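Local coordinates for arginine 3rd transport system periplasmic binding protein (Legionella pneumophila subsp. pneumophila str. Philadelphia 1, PDB 3KZG) that probably binds arginine in the periplasm and delivers it to an uptake transporter, as expected of a family 3 bacterial solute-binding protein, at residues A122-S127 with K185-G190; M34-R39 with L213-D218; S10-N13 with E17-S20; A69-T74 with F81-P86. All coordinates share one frame; numbering follows the deposited sequence.

In the fold
From the N terminus, contact 3 comes first and closes a short loop, the hairpin of 10-13 with 17-20. The chain then enters helix 29-40, where contact 2 opens; it closes only at 213-218, so the loops of contacts 4 and 1 nest inside it, one after the other. The first of these is contact 4, which ties 69-74 to 81-86; the second is contact 1, which joins helix 121-127 to the end of strand 180-188 and the loop beyond. Contact 4 touches all three others: I72 packs on I189 and G190 of contact 1, L85 on L213 of contact 2, and A69 on E17 of contact 3.

Contact 1. Residues A122-S127 with K185-G190; sequences ARQVLS and KKISIG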
loop_
_atom_site.group_PDB
_atom_site.type_symbol
_atom_site.label_atom_id
_atom_site.label_comp_id
_atom_site.label_asym_id
_atom_site.label_seq_id
_atom_site.Cartn_x
_atom_site.Cartn_y
_atom_site.Cartn_z
ATOM N N ALA A 122 -4.269 -32.415 22.447
ATOM C CA ALA A 122 -3.863 -33.629 23.140
ATOM C C ALA A 122 -3.176 -34.516 22.109
ATOM O O ALA A 122 -2.119 -35.102 22.363
ATOM C CB ALA A 122 -5.082 -34.347 23.709
ATOM N N ARG A 123 -3.793 -34.611 20.936
ATOM C CA ARG A 123 -3.254 -35.424 19.857
ATOM C C ARG A 123 -1.893 -34.906 19.398
ATOM O O ARG A 123 -0.994 -35.689 19.096
ATOM C CB ARG A 123 -4.237 -35.442 18.682
ATOM C CG ARG A 123 -3.806 -36.328 17.527
ATOM C CD ARG A 123 -4.886 -36.392 16.456
ATOM N NE ARG A 123 -6.118 -36.998 16.956
ATOM C CZ ARG A 123 -6.225 -38.262 17.359
ATOM N NH1 ARG A 123 -5.172 -39.071 17.324
ATOM N NH2 ARG A 123 -7.391 -38.722 17.795
ATOM N N GLN A 124 -1.735 -33.586 19.361
ATOM C CA GLN A 124 -0.469 -32.994 18.938
ATOM C C GLN A 124 0.643 -33.348 19.920
ATOM O O GLN A 124 1.750 -33.710 19.522
ATOM C CB GLN A 124 -0.586 -31.475 18.851
ATOM C CG GLN A 124 0.610 -30.828 18.174
ATOM C CD GLN A 124 0.689 -29.339 18.415
ATOM O OE1 GLN A 124 -0.300 -28.621 18.280
ATOM N NE2 GLN A 124 1.877 -28.863 18.770
ATOM N N VAL A 125 0.333 -33.245 21.208
ATOM C CA VAL A 125 1.293 -33.548 22.258
ATOM C C VAL A 125 1.764 -34.999 22.206
ATOM O O VAL A 125 2.965 -35.275 22.207
ATOM C CB VAL A 125 0.681 -33.272 23.662
ATOM C CG1 VAL A 125 1.644 -33.700 24.755
ATOM C CG2 VAL A 125 0.357 -31.790 23.804
ATOM N N LEU A 126 0.823 -35.934 22.158
ATOM C CA LEU A 126 1.200 -37.339 22.141
ATOM C C LEU A 126 1.925 -37.749 20.862
ATOM O O LEU A 126 2.825 -38.583 20.905
ATOM C CB LEU A 126 -0.029 -38.223 22.368
ATOM C CG LEU A 126 -0.728 -38.069 23.728
ATOM C CD1 LEU A 126 -1.861 -39.066 23.803
ATOM C CD2 LEU A 126 0.235 -38.293 24.882
ATOM N N SER A 127 1.548 -37.149 19.737
ATOM C CA SER A 127 2.168 -37.461 18.450
ATOM C C SER A 127 3.652 -37.106 18.418
ATOM O O SER A 127 4.386 -37.541 17.532
ATOM C CB SER A 127 1.443 -36.720 17.320
ATOM O OG SER A 127 1.651 -35.319 17.408
ATOM N N LYS A 185 9.223 -22.370 19.538
ATOM C CA LYS A 185 8.501 -21.494 18.614
ATOM C C LYS A 185 7.060 -21.998 18.480
ATOM O O LYS A 185 6.732 -23.080 18.964
ATOM C CB LYS A 185 9.174 -21.515 17.240
ATOM C CG LYS A 185 10.684 -21.347 17.286
ATOM C CD LYS A 185 11.327 -21.642 15.934
ATOM C CE LYS A 185 12.849 -21.683 16.052
ATOM N NZ LYS A 185 13.502 -22.039 14.759
ATOM N N LYS A 186 6.203 -21.219 17.829
ATOM C CA LYS A 186 4.815 -21.623 17.639
ATOM C C LYS A 186 4.793 -22.843 16.725
ATOM O O LYS A 186 5.708 -23.032 15.925
ATOM C CB LYS A 186 4.002 -20.478 17.029
ATOM C CG LYS A 186 4.521 -19.950 15.704
ATOM C CD LYS A 186 3.656 -18.791 15.231
ATOM C CE LYS A 186 4.179 -18.189 13.928
ATOM N NZ LYS A 186 3.365 -17.011 13.516
ATOM N N ILE A 187 3.757 -23.666 16.843
ATOM C CA ILE A 187 3.656 -24.883 16.043
ATOM C C ILE A 187 2.443 -24.883 15.117
ATOM O O ILE A 187 1.314 -24.658 15.555
ATOM C CB ILE A 187 3.561 -26.137 16.946
ATOM C CG1 ILE A 187 4.656 -26.104 18.019
ATOM C CG2 ILE A 187 3.673 -27.397 16.102
ATOM C CD1 ILE A 187 6.064 -26.071 17.473
ATOM N N SER A 188 2.674 -25.152 13.837
ATOM C CA SER A 188 1.575 -25.187 12.884
ATOM C C SER A 188 0.692 -26.387 13.203
ATOM O O SER A 188 1.181 -27.502 13.359
ATOM C CB SER A 188 2.105 -25.307 11.453
ATOM O OG SER A 188 1.042 -25.223 10.516
ATOM N N ILE A 189 -0.608 -26.158 13.316
ATOM C CA ILE A 189 -1.520 -27.252 13.605
ATOM C C ILE A 189 -2.859 -27.004 12.927
ATOM O O ILE A 189 -3.429 -25.917 13.027
ATOM C CB ILE A 189 -1.738 -27.416 15.125
ATOM C CG1 ILE A 189 -2.695 -28.587 15.385
ATOM C CG2 ILE A 189 -2.268 -26.115 15.714
ATOM C CD1 ILE A 189 -3.005 -28.821 16.843
ATOM N N GLY A 190 -3.352 -28.013 12.222
ATOM C CA GLY A 190 -4.622 -27.866 11.540
ATOM C C GLY A 190 -4.508 -26.992 10.305
ATOM O O GLY A 190 -3.409 -26.632 9.886
#
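Helix 121-127 lies against the five-stranded mixed sheet that forms the core of one lobe of this periplasmic binding protein, and Q124 reaches from it to I187 and I189, where strand 180-188 gives way to loop. The backbones stay well apart, with CA of Q124 and CA of I189 separated by 7.9 Å, and one long side chain spans the gap. CG of Q124 stands anti to its own N (chi1 -169°) and the chain remains extended beyond it, which carries the terminal amide out from the helix to the two isoleucines. There the two ends of the amide part company. NE2 packs on the branch of I187, 3.5 Å from its CG2, whereas OE1 sits tightly against the tip of I189, 3.1 Å from CD1. The carbonyl end is not left to hydrocarbon alone, since OE1 is also hydrogen-bonded to OG of S92 on the neighbouring strand 91-97. Backbone hydrogen bonds join I187 to S92 of that strand and I189 to S90 just before it. Behind Q124, the hydroxyl OG of S127 donates to the carbonyl O of Q124 at 2.7 Å, approaching from above the carbonyl plane. The helix itself packs on the sheet at strand 133-137, and Q124 reaches from it across to the far edge, the alpha/beta layering of a type 2 periplasmic binding protein lobe.

Contact 2. Residues M34-R39 with L213-D218; sequences MQEICR and LEMEAD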
loop_
_atom_site.group_PDB
_atom_site.type_symbol
_atom_site.label_atom_id
_atom_site.label_comp_id
_atom_site.label_asym_id
_atom_site.label_seq_id
_atom_site.Cartn_x
_atom_site.Cartn_y
_atom_site.Cartn_z
HETATM N N MSE A 34 -17.126 -12.039 13.519
HETATM C CA MSE A 34 -18.469 -12.572 13.299
HETATM C C MSE A 34 -19.484 -11.433 13.195
HETATM O O MSE A 34 -20.353 -11.436 12.321
HETATM C CB MSE A 34 -18.843 -13.506 14.457
HETATM C CG MSE A 34 -20.057 -14.408 14.203
HETATM SE SE MSE A 34 -19.881 -15.454 12.587
HETATM C CE MSE A 34 -18.884 -16.964 13.273
ATOM N N GLN A 35 -19.361 -10.457 14.088
ATOM C CA GLN A 35 -20.255 -9.302 14.097
ATOM C C GLN A 35 -20.257 -8.623 12.729
ATOM O O GLN A 35 -21.314 -8.337 12.166
ATOM C CB GLN A 35 -19.799 -8.303 15.164
ATOM C CG GLN A 35 -20.710 -7.103 15.356
ATOM C CD GLN A 35 -22.061 -7.479 15.943
ATOM O OE1 GLN A 35 -22.928 -8.013 15.248
ATOM N NE2 GLN A 35 -22.241 -7.210 17.232
ATOM N N GLU A 36 -19.067 -8.374 12.196
ATOM C CA GLU A 36 -18.923 -7.726 10.895
ATOM C C GLU A 36 -19.481 -8.580 9.747
ATOM O O GLU A 36 -20.121 -8.058 8.835
ATOM C CB GLU A 36 -17.447 -7.401 10.652
ATOM C CG GLU A 36 -17.133 -6.754 9.323
ATOM C CD GLU A 36 -17.904 -5.476 9.088
ATOM O OE1 GLU A 36 -18.279 -4.816 10.079
ATOM O OE2 GLU A 36 -18.121 -5.124 7.908
ATOM N N ILE A 37 -19.240 -9.888 9.796
ATOM C CA ILE A 37 -19.739 -10.791 8.764
ATOM C C ILE A 37 -21.272 -10.769 8.714
ATOM O O ILE A 37 -21.870 -10.809 7.635
ATOM C CB ILE A 37 -19.257 -12.244 9.010
ATOM C CG1 ILE A 37 -17.743 -12.332 8.789
ATOM C CG2 ILE A 37 -19.988 -13.210 8.086
ATOM C CD1 ILE A 37 -17.154 -13.688 9.083
ATOM N N CYS A 38 -21.904 -10.700 9.881
ATOM C CA CYS A 38 -23.361 -10.671 9.950
ATOM C C CYS A 38 -23.964 -9.406 9.346
ATOM O O CYS A 38 -24.996 -9.478 8.684
ATOM C CB CYS A 38 -23.835 -10.829 11.398
ATOM S SG CYS A 38 -23.650 -12.497 12.046
ATOM N N ARG A 39 -23.338 -8.249 9.552
ATOM C CA ARG A 39 -23.895 -7.026 8.981
ATOM C C ARG A 39 -23.811 -7.069 7.460
ATOM O O ARG A 39 -24.674 -6.531 6.764
ATOM C CB ARG A 39 -23.180 -5.776 9.512
ATOM C CG ARG A 39 -21.720 -5.640 9.135
ATOM C CD ARG A 39 -21.151 -4.325 9.672
ATOM N NE ARG A 39 -21.604 -3.167 8.905
ATOM C CZ ARG A 39 -21.146 -2.845 7.698
ATOM N NH1 ARG A 39 -20.216 -3.590 7.117
ATOM N NH2 ARG A 39 -21.623 -1.780 7.067
ATOM N N LEU A 213 -13.894 -12.996 1.591
ATOM C CA LEU A 213 -13.045 -12.580 0.486
ATOM C C LEU A 213 -13.172 -11.068 0.255
ATOM O O LEU A 213 -12.174 -10.388 0.029
ATOM C CB LEU A 213 -13.413 -13.356 -0.783
ATOM C CG LEU A 213 -13.040 -14.847 -0.750
ATOM C CD1 LEU A 213 -13.591 -15.572 -1.966
ATOM C CD2 LEU A 213 -11.522 -14.977 -0.680
ATOM N N GLU A 214 -14.392 -10.542 0.339
ATOM C CA GLU A 214 -14.617 -9.111 0.136
ATOM C C GLU A 214 -14.017 -8.287 1.273
ATOM O O GLU A 214 -13.638 -7.133 1.075
ATOM C CB GLU A 214 -16.118 -8.844 0.005
ATOM C CG GLU A 214 -16.775 -9.794 -0.987
ATOM C CD GLU A 214 -18.277 -9.657 -1.065
ATOM O OE1 GLU A 214 -18.925 -9.542 -0.007
ATOM O OE2 GLU A 214 -18.809 -9.686 -2.194
HETATM N N MSE A 215 -13.930 -8.866 2.467
HETATM C CA MSE A 215 -13.336 -8.154 3.601
HETATM C C MSE A 215 -11.816 -8.121 3.459
HETATM O O MSE A 215 -11.155 -7.173 3.885
HETATM C CB MSE A 215 -13.692 -8.840 4.928
HETATM C CG MSE A 215 -15.089 -8.545 5.451
HETATM SE SE MSE A 215 -15.423 -9.511 7.042
HETATM C CE MSE A 215 -14.328 -8.436 8.243
ATOM N N GLU A 216 -11.260 -9.172 2.875
ATOM C CA GLU A 216 -9.824 -9.228 2.697
ATOM C C GLU A 216 -9.451 -8.276 1.574
ATOM O O GLU A 216 -8.360 -7.712 1.563
ATOM C CB GLU A 216 -9.386 -10.665 2.386
ATOM C CG GLU A 216 -9.843 -11.638 3.462
ATOM C CD GLU A 216 -9.445 -13.075 3.207
ATOM O OE1 GLU A 216 -9.623 -13.567 2.076
ATOM O OE2 GLU A 216 -8.970 -13.725 4.157
ATOM N N ALA A 217 -10.382 -8.067 0.650
ATOM C CA ALA A 217 -10.125 -7.184 -0.482
ATOM C C ALA A 217 -10.303 -5.686 -0.203
ATOM O O ALA A 217 -9.639 -4.871 -0.836
ATOM C CB ALA A 217 -10.989 -7.601 -1.665
ATOM N N ASP A 218 -11.182 -5.312 0.729
ATOM C CA ASP A 218 -11.387 -3.890 1.009
ATOM C C ASP A 218 -10.650 -3.353 2.233
ATOM O O ASP A 218 -10.886 -2.218 2.649
ATOM C CB ASP A 218 -12.886 -3.556 1.125
ATOM C CG ASP A 218 -13.565 -4.245 2.299
ATOM O OD1 ASP A 218 -12.894 -4.525 3.314
ATOM O OD2 ASP A 218 -14.784 -4.491 2.208
#
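Two helices, 29-40 and 202-217, come together here with their closest CA atoms, those of I37 and M215, 8.6 Å apart. Both belong to the lobe of the periplasmic binding protein fold that carries the N terminus, and they join parts of the chain almost 180 residues apart. M215, a selenomethionine in this crystal, bridges the gap. Its side chain points at the other helix and bends only at its last torsion (chi3 75°), which turns the methyl group towards E36. CE then rests on the aliphatic part of that glutamate, 3.4 Å from CG. The selenium SE lies a little further back, 4.0 Å from CG1 of I37, and the two side chains meet at about a right angle. What M215 touches on E36 is therefore the methylene stem and not the carboxylate. The stem leaves the backbone with CG anti to N, then bends at chi2 (57°) and takes the acid group to arginines of its own helix. R40 makes a salt bridge to OE2 of E36 through NE, and another to OD2 of D218 through NH1, so R40 ties helix 29-40 to the residue that follows helix 202-217. L33, T220 and Y221 also pack on M215, which is buried among them. R39 supplies the second partner of the glutamate: its NH1 is 2.7 Å from OE2 of E36, approaching on the syn side but 22° out of the carboxylate plane.

Contact 3. Residues S10-N13 with E17-S20; sequences SKFN and EVWS
E17, K11 and W19 carry this beta hairpin, in which 10-13 and 17-20 run antiparallel. E17 bends back from its own strand at chi2 (-96°), bringing OE2 to the hydroxyl of S10: OG donates over a very short 2.5 Å to the anti lone pair of OE2. Water 1 donates to the same oxygen at 2.6 Å and accepts from ND2 of N13, an amide nitrogen that is also hydrogen-bonded to D158. OE1 of E17 lies close to D30, and two acids so near each other may well share a proton. At the other end, K11 lays its extended chain alongside W19. Its CE sits over one face of the six-membered ring, a CH-pi contact 4.0 Å from the ring centroid, while its carbonyl O accepts from N of W19 at 2.8 Å. Between these ends F12 and V18 form a non-hydrogen-bonded pair, with CD1 of F12 3.8 Å from CG1 of V18. N of N13 donates to O of E17 at 2.9 Å. The result is a short antiparallel hairpin beside the interlobe cleft, where proteins of this family bind their solute.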
loop_
_atom_site.group_PDB
_atom_site.type_symbol
_atom_site.label_atom_id
_atom_site.label_comp_id
_atom_site.label_asym_id
_atom_site.label_seq_id
_atom_site.Cartn_x
_atom_site.Cartn_y
_atom_site.Cartn_z
ATOM N N SER A 10 -17.076 -19.851 22.648
ATOM C CA SER A 10 -16.683 -20.322 23.972
ATOM C C SER A 10 -16.812 -19.221 25.015
ATOM O O SER A 10 -17.026 -18.054 24.680
ATOM C CB SER A 10 -15.250 -20.859 23.960
ATOM O OG SER A 10 -14.320 -19.820 23.760
ATOM N N LYS A 11 -16.673 -19.604 26.281
ATOM C CA LYS A 11 -16.798 -18.659 27.383
ATOM C C LYS A 11 -15.531 -17.911 27.776
ATOM O O LYS A 11 -15.606 -16.789 28.264
ATOM C CB LYS A 11 -17.355 -19.375 28.620
ATOM C CG LYS A 11 -18.859 -19.580 28.579
ATOM C CD LYS A 11 -19.355 -20.357 29.786
ATOM C CE LYS A 11 -20.879 -20.349 29.853
ATOM N NZ LYS A 11 -21.399 -21.244 30.926
ATOM N N PHE A 12 -14.368 -18.511 27.570
ATOM C CA PHE A 12 -13.147 -17.830 27.965
ATOM C C PHE A 12 -11.898 -18.324 27.244
ATOM O O PHE A 12 -11.416 -19.440 27.472
ATOM C CB PHE A 12 -12.960 -17.967 29.484
ATOM C CG PHE A 12 -11.879 -17.087 30.047
ATOM C CD1 PHE A 12 -12.006 -15.700 30.022
ATOM C CD2 PHE A 12 -10.728 -17.644 30.596
ATOM C CE1 PHE A 12 -10.999 -14.880 30.535
ATOM C CE2 PHE A 12 -9.715 -16.834 31.111
ATOM C CZ PHE A 12 -9.852 -15.447 31.081
ATOM N N ASN A 13 -11.382 -17.490 26.356
ATOM C CA ASN A 13 -10.163 -17.823 25.637
ATOM C C ASN A 13 -9.653 -16.580 24.939
ATOM O O ASN A 13 -9.525 -16.545 23.718
ATOM C CB ASN A 13 -10.394 -18.944 24.620
ATOM C CG ASN A 13 -9.108 -19.365 23.920
ATOM O OD1 ASN A 13 -8.048 -19.454 24.547
ATOM N ND2 ASN A 13 -9.197 -19.638 22.619
ATOM N N GLU A 17 -12.340 -14.601 22.459
ATOM C CA GLU A 17 -13.615 -14.237 23.067
ATOM C C GLU A 17 -13.587 -14.464 24.568
ATOM O O GLU A 17 -12.876 -15.328 25.072
ATOM C CB GLU A 17 -14.797 -15.011 22.465
ATOM C CG GLU A 17 -14.781 -16.505 22.693
ATOM C CD GLU A 17 -14.180 -17.248 21.529
ATOM O OE1 GLU A 17 -14.001 -16.612 20.472
ATOM O OE2 GLU A 17 -13.898 -18.457 21.664
ATOM N N VAL A 18 -14.374 -13.661 25.267
ATOM C CA VAL A 18 -14.497 -13.743 26.709
ATOM C C VAL A 18 -15.936 -13.380 27.058
ATOM O O VAL A 18 -16.453 -12.341 26.639
ATOM C CB VAL A 18 -13.568 -12.747 27.397
ATOM C CG1 VAL A 18 -12.115 -13.161 27.245
ATOM C CG2 VAL A 18 -13.778 -11.417 26.778
ATOM N N TRP A 19 -16.575 -14.252 27.822
ATOM C CA TRP A 19 -17.952 -14.057 28.254
ATOM C C TRP A 19 -17.938 -13.505 29.685
ATOM O O TRP A 19 -17.299 -14.083 30.566
ATOM C CB TRP A 19 -18.672 -15.399 28.206
ATOM C CG TRP A 19 -20.047 -15.395 28.765
ATOM C CD1 TRP A 19 -21.152 -14.804 28.225
ATOM C CD2 TRP A 19 -20.480 -16.050 29.962
ATOM N NE1 TRP A 19 -22.253 -15.059 29.013
ATOM C CE2 TRP A 19 -21.868 -15.818 30.084
ATOM C CE3 TRP A 19 -19.828 -16.812 30.942
ATOM C CZ2 TRP A 19 -22.620 -16.325 31.152
ATOM C CZ3 TRP A 19 -20.580 -17.317 32.004
ATOM C CH2 TRP A 19 -21.963 -17.068 32.098
ATOM N N SER A 20 -18.635 -12.392 29.900
ATOM C CA SER A 20 -18.714 -11.749 31.218
ATOM C C SER A 20 -20.142 -11.737 31.776
ATOM O O SER A 20 -20.520 -10.824 32.517
ATOM C CB SER A 20 -18.207 -10.305 31.136
ATOM O OG SER A 20 -16.891 -10.242 30.613
HETATM O O HOH W 1 -11.980 -20.247 21.804
#

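Contact 4. Residues A69-T74 with F81-P86; sequences ASMIIT and FIFSLP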
loop_
_atom_site.group_PDB
_atom_site.type_symbol
_atom_site.label_atom_id
_atom_site.label_comp_id
_atom_site.label_asym_id
_atom_site.label_seq_id
_atom_site.Cartn_x
_atom_site.Cartn_y
_atom_site.Cartn_z
ATOM N N ALA A 69 -15.023 -20.042 17.505
ATOM C CA ALA A 69 -14.283 -20.062 18.753
ATOM C C ALA A 69 -12.935 -20.678 18.444
ATOM O O ALA A 69 -12.683 -21.838 18.781
ATOM C CB ALA A 69 -15.025 -20.903 19.776
ATOM N N SER A 70 -12.076 -19.897 17.792
ATOM C CA SER A 70 -10.751 -20.360 17.396
ATOM C C SER A 70 -10.833 -21.843 17.037
ATOM O O SER A 70 -10.045 -22.653 17.507
ATOM C CB SER A 70 -9.729 -20.123 18.526
ATOM O OG SER A 70 -10.029 -20.861 19.698
HETATM N N MSE A 71 -11.801 -22.187 16.191
HETATM C CA MSE A 71 -11.998 -23.570 15.776
HETATM C C MSE A 71 -11.075 -23.996 14.648
HETATM O O MSE A 71 -11.214 -23.537 13.515
HETATM C CB MSE A 71 -13.439 -23.785 15.332
HETATM C CG MSE A 71 -13.793 -25.257 15.221
HETATM SE SE MSE A 71 -13.608 -26.103 16.960
HETATM C CE MSE A 71 -15.086 -25.193 17.823
ATOM N N ILE A 72 -10.154 -24.900 14.951
ATOM C CA ILE A 72 -9.202 -25.370 13.957
ATOM C C ILE A 72 -9.759 -26.420 13.004
ATOM O O ILE A 72 -10.281 -27.455 13.429
ATOM C CB ILE A 72 -7.944 -25.953 14.626
ATOM C CG1 ILE A 72 -7.322 -24.910 15.560
ATOM C CG2 ILE A 72 -6.936 -26.377 13.550
ATOM C CD1 ILE A 72 -6.166 -25.429 16.371
ATOM N N ILE A 73 -9.628 -26.147 11.710
ATOM C CA ILE A 73 -10.083 -27.077 10.688
ATOM C C ILE A 73 -9.198 -28.313 10.732
ATOM O O ILE A 73 -7.986 -28.224 10.516
ATOM C CB ILE A 73 -9.956 -26.483 9.267
ATOM C CG1 ILE A 73 -10.794 -25.219 9.140
ATOM C CG2 ILE A 73 -10.399 -27.517 8.229
ATOM C CD1 ILE A 73 -10.719 -24.609 7.763
ATOM N N THR A 74 -9.803 -29.463 11.013
ATOM C CA THR A 74 -9.067 -30.724 11.056
ATOM C C THR A 74 -9.895 -31.771 10.332
ATOM O O THR A 74 -11.113 -31.641 10.231
ATOM C CB THR A 74 -8.840 -31.228 12.503
ATOM O OG1 THR A 74 -10.097 -31.602 13.079
ATOM C CG2 THR A 74 -8.196 -30.146 13.358
ATOM N N PHE A 81 -18.792 -31.876 10.495
ATOM C CA PHE A 81 -19.040 -30.459 10.269
ATOM C C PHE A 81 -18.332 -29.929 9.036
ATOM O O PHE A 81 -17.360 -30.514 8.553
ATOM C CB PHE A 81 -18.554 -29.638 11.462
ATOM C CG PHE A 81 -19.193 -30.011 12.761
ATOM C CD1 PHE A 81 -20.505 -29.642 13.038
ATOM C CD2 PHE A 81 -18.482 -30.730 13.714
ATOM C CE1 PHE A 81 -21.097 -29.983 14.250
ATOM C CE2 PHE A 81 -19.065 -31.075 14.929
ATOM C CZ PHE A 81 -20.374 -30.701 15.196
ATOM N N ILE A 82 -18.828 -28.805 8.538
ATOM C CA ILE A 82 -18.202 -28.152 7.409
ATOM C C ILE A 82 -17.656 -26.836 7.943
ATOM O O ILE A 82 -18.150 -26.301 8.949
ATOM C CB ILE A 82 -19.187 -27.900 6.238
ATOM C CG1 ILE A 82 -20.393 -27.088 6.714
ATOM C CG2 ILE A 82 -19.614 -29.237 5.641
ATOM C CD1 ILE A 82 -21.348 -26.702 5.599
ATOM N N PHE A 83 -16.625 -26.329 7.277
ATOM C CA PHE A 83 -15.977 -25.093 7.687
ATOM C C PHE A 83 -16.005 -24.028 6.599
ATOM O O PHE A 83 -16.130 -24.330 5.412
ATOM C CB PHE A 83 -14.524 -25.387 8.058
ATOM C CG PHE A 83 -14.371 -26.227 9.291
ATOM C CD1 PHE A 83 -14.401 -25.642 10.553
ATOM C CD2 PHE A 83 -14.185 -27.602 9.193
ATOM C CE1 PHE A 83 -14.240 -26.418 11.703
ATOM C CE2 PHE A 83 -14.026 -28.383 10.334
ATOM C CZ PHE A 83 -14.053 -27.789 11.593
ATOM N N SER A 84 -15.898 -22.775 7.015
ATOM C CA SER A 84 -15.857 -21.677 6.073
ATOM C C SER A 84 -14.386 -21.578 5.709
ATOM O O SER A 84 -13.568 -22.377 6.174
ATOM C CB SER A 84 -16.266 -20.375 6.752
ATOM O OG SER A 84 -15.294 -20.023 7.721
ATOM N N LEU A 85 -14.043 -20.599 4.884
ATOM C CA LEU A 85 -12.642 -20.402 4.556
ATOM C C LEU A 85 -12.001 -20.019 5.890
ATOM O O LEU A 85 -12.636 -19.366 6.725
ATOM C CB LEU A 85 -12.481 -19.245 3.567
ATOM C CG LEU A 85 -13.218 -19.376 2.230
ATOM C CD1 LEU A 85 -13.055 -18.091 1.419
ATOM C CD2 LEU A 85 -12.675 -20.575 1.474
ATOM N N PRO A 86 -10.754 -20.439 6.124
ATOM C CA PRO A 86 -10.131 -20.065 7.397
ATOM C C PRO A 86 -9.928 -18.552 7.386
ATOM O O PRO A 86 -9.680 -17.971 6.326
ATOM C CB PRO A 86 -8.816 -20.840 7.377
ATOM C CG PRO A 86 -8.485 -20.894 5.905
ATOM C CD PRO A 86 -9.819 -21.185 5.262
#
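I73 and F83 are the main pair here, side chains that slide past each other in opposite directions as the loop 69-74 meets the strand 82-83 and its continuation. The bump is the branched end of I73; CG1 and CG2 lie on the flat face of F83, and CD1 fills the notch between CB of F83, O of S84 and P86. CG1 of I73 is offset towards the CG end of the ring, in a CH-pi contact 4.1 Å from the ring centroid. The ring is presented by its first torsion (chi1 -67°), which sets CG anti to the carbonyl carbon and points the phenyl group into the loop. CG2 of I73 lies over CD2 of F83 at 3.9 Å, so both branches are over the same face, CG2 nearest CD2 and CG1 nearest CG. In the notch, CD1 of I73 comes to 4.2 Å from CB of P86. The edge of the ring is met separately: selenomethionine M71 brings CG to within 3.7 Å of CE1 of F83, close to the ring plane, and the two side chains stand roughly at right angles. F83 is thus covered by an isoleucine on one face and wedged at its rim by M71. Beyond the contact, S84 OG donates to O of L85 at 2.9 Å. M196 of strand 196-197 packs against both M71 and F83, helix 55-60 lies against M71 through F56, and helix 202-217 flanks 82-85 through I82, S84 and L85.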